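Local coordinates for glutathione S-transferase family protein (Pseudomonas putida, PDB 3LXZ), which probably conjugates reduced glutathione to a wide range of hydrophobic electrophiles, as a glutathione transferase, at residues A105-A110 with E124-D129. Sequence-based numbering, arbitrary orientation.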
loop_
_atom_site.group_PDB
_atom_site.type_symbol
_atom_site.label_atom_id
_atom_site.label_comp_id
_atom_site.label_asym_id
_atom_site.label_seq_id
_atom_site.Cartn_x
_atom_site.Cartn_y
_atom_site.Cartn_z
ATOM N N ALA A 105 -9.762 7.681 5.463
ATOM C CA ALA A 105 -10.886 7.535 6.398
ATOM C C ALA A 105 -10.421 7.182 7.809
ATOM O O ALA A 105 -10.968 7.711 8.802
ATOM C CB ALA A 105 -11.886 6.517 5.900
ATOM N N ARG A 106 -9.415 6.301 7.887
ATOM C CA ARG A 106 -8.846 5.817 9.146
ATOM C C ARG A 106 -8.349 6.987 10.022
ATOM O O ARG A 106 -8.434 6.916 11.253
ATOM C CB ARG A 106 -7.762 4.770 8.886
ATOM C CG ARG A 106 -7.034 4.178 10.120
ATOM C CD ARG A 106 -6.211 2.926 9.715
ATOM N NE ARG A 106 -7.094 1.777 9.431
ATOM C CZ ARG A 106 -7.615 0.992 10.377
ATOM N NH1 ARG A 106 -8.427 -0.012 10.063
ATOM N NH2 ARG A 106 -7.329 1.215 11.663
ATOM N N THR A 107 -7.910 8.070 9.378
ATOM C CA THR A 107 -7.424 9.249 10.122
ATOM C C THR A 107 -8.551 9.887 10.921
ATOM O O THR A 107 -8.292 10.659 11.866
ATOM C CB THR A 107 -6.718 10.319 9.241
ATOM O OG1 THR A 107 -7.659 10.962 8.356
ATOM C CG2 THR A 107 -5.510 9.727 8.471
ATOM N N CYS A 108 -9.793 9.570 10.544
ATOM C CA CYS A 108 -10.934 10.129 11.222
ATOM C C CYS A 108 -11.722 9.131 12.046
ATOM O O CYS A 108 -12.787 9.488 12.533
ATOM C CB CYS A 108 -11.866 10.809 10.227
ATOM S SG CYS A 108 -11.138 12.258 9.443
ATOM N N TYR A 109 -11.231 7.891 12.204
ATOM C CA TYR A 109 -11.985 6.891 12.991
ATOM C C TYR A 109 -12.081 7.286 14.469
ATOM O O TYR A 109 -13.062 6.947 15.142
ATOM C CB TYR A 109 -11.409 5.468 12.886
ATOM C CG TYR A 109 -11.501 4.782 11.518
ATOM C CD1 TYR A 109 -12.312 5.273 10.490
ATOM C CD2 TYR A 109 -10.788 3.607 11.287
ATOM C CE1 TYR A 109 -12.367 4.619 9.245
ATOM C CE2 TYR A 109 -10.851 2.933 10.060
ATOM C CZ TYR A 109 -11.640 3.439 9.040
ATOM O OH TYR A 109 -11.652 2.772 7.825
ATOM N N ALA A 110 -11.075 8.021 14.958
ATOM C CA ALA A 110 -11.130 8.543 16.320
ATOM C C ALA A 110 -12.440 9.283 16.567
ATOM O O ALA A 110 -13.080 9.066 17.586
ATOM C CB ALA A 110 -9.931 9.428 16.617
ATOM N N GLU A 124 -9.586 18.373 7.110
ATOM C CA GLU A 124 -9.404 18.998 5.801
ATOM C C GLU A 124 -8.683 18.067 4.856
ATOM O O GLU A 124 -9.098 17.912 3.717
ATOM C CB GLU A 124 -8.610 20.300 5.903
ATOM C CG GLU A 124 -9.346 21.367 6.653
ATOM C CD GLU A 124 -8.539 22.653 6.919
ATOM O OE1 GLU A 124 -7.277 22.695 6.752
ATOM O OE2 GLU A 124 -9.215 23.631 7.306
ATOM N N LYS A 125 -7.597 17.457 5.333
ATOM C CA LYS A 125 -6.800 16.599 4.488
ATOM C C LYS A 125 -7.602 15.335 4.140
ATOM O O LYS A 125 -7.599 14.903 2.992
ATOM C CB LYS A 125 -5.427 16.305 5.126
ATOM C CG LYS A 125 -4.510 15.369 4.345
ATOM C CD LYS A 125 -4.445 15.716 2.848
ATOM C CE LYS A 125 -3.294 15.010 2.146
ATOM N NZ LYS A 125 -2.056 15.798 2.216
ATOM N N ALA A 126 -8.309 14.770 5.116
ATOM C CA ALA A 126 -9.147 13.606 4.856
ATOM C C ALA A 126 -10.233 13.881 3.837
ATOM O O ALA A 126 -10.474 13.064 2.964
ATOM C CB ALA A 126 -9.742 13.037 6.131
ATOM N N ARG A 127 -10.897 15.022 3.934
ATOM C CA ARG A 127 -11.905 15.370 2.937
ATOM C C ARG A 127 -11.325 15.409 1.511
ATOM O O ARG A 127 -11.886 14.820 0.601
ATOM C CB ARG A 127 -12.550 16.723 3.276
ATOM C CG ARG A 127 -13.680 17.154 2.276
ATOM C CD ARG A 127 -14.129 18.606 2.521
ATOM N NE ARG A 127 -14.426 18.788 3.930
ATOM C CZ ARG A 127 -15.630 18.643 4.470
ATOM N NH1 ARG A 127 -16.685 18.351 3.707
ATOM N NH2 ARG A 127 -15.781 18.811 5.776
ATOM N N ALA A 128 -10.191 16.085 1.319
ATOM C CA ALA A 128 -9.603 16.174 -0.013
ATOM C C ALA A 128 -9.166 14.768 -0.478
ATOM O O ALA A 128 -9.401 14.380 -1.638
ATOM C CB ALA A 128 -8.412 17.162 -0.020
ATOM N N ASP A 129 -8.542 14.015 0.421
ATOM C CA ASP A 129 -8.055 12.662 0.070
ATOM C C ASP A 129 -9.201 11.702 -0.295
ATOM O O ASP A 129 -9.084 10.923 -1.259
ATOM C CB ASP A 129 -7.203 12.065 1.193
ATOM C CG ASP A 129 -5.821 12.666 1.275
ATOM O OD1 ASP A 129 -5.351 13.306 0.307
ATOM O OD2 ASP A 129 -5.165 12.458 2.320
#
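Thr107 and Cys108 meet Ala126 without any flat group, for the two flat groups of this turn, Arg106 and Tyr109, lie on its other side and pack against each other. The CA of Arg106 sits over the centre of one face of the Tyr109 ring, 3.4 Å above its plane, and NH1 of Arg106 lies at the ring's edge, in plane. CE2 of Tyr109 stands over the centre of the guanidinium. Glu102 joins the pair, salt-bridged to Arg106 NE and hydrogen-bonded to Tyr109 OH, which probably helps position Arg106, a glutathione-binding residue.

A type I turn from Arg106 to Tyr109, closed by Tyr109 N on Arg106 O at 3.1 Å, links helix 84-106 to helix 109-114, with Cys108 as the N-cap residue of the latter. It presents two side chains to helix 120-140. Ala126 CB touches both, at 3.7 Å from Thr107 OG1 and 3.7 Å from Cys108 SG. With chi1 at 68°, OG1 lies between the backbone N and the carbonyl carbon of Thr107, where it hydrogen-bonds back to Pro104 O; a hydroxyl suits this place because it can donate to such a carbonyl. Cys108 supplies a compact, weakly polar sulfur that is also at home against Val169 of helix 154-174. The small methyl of Ala126 probably lets the backbones draw close.

No hydrogen bond or ion pair crosses between 105-110 and 124-129, and only 87 Å² is buried. Their association within this all-helical C-terminal domain therefore rests on van der Waals fit, while the hydroxyls of Thr107 and Tyr109 are bonded elsewhere.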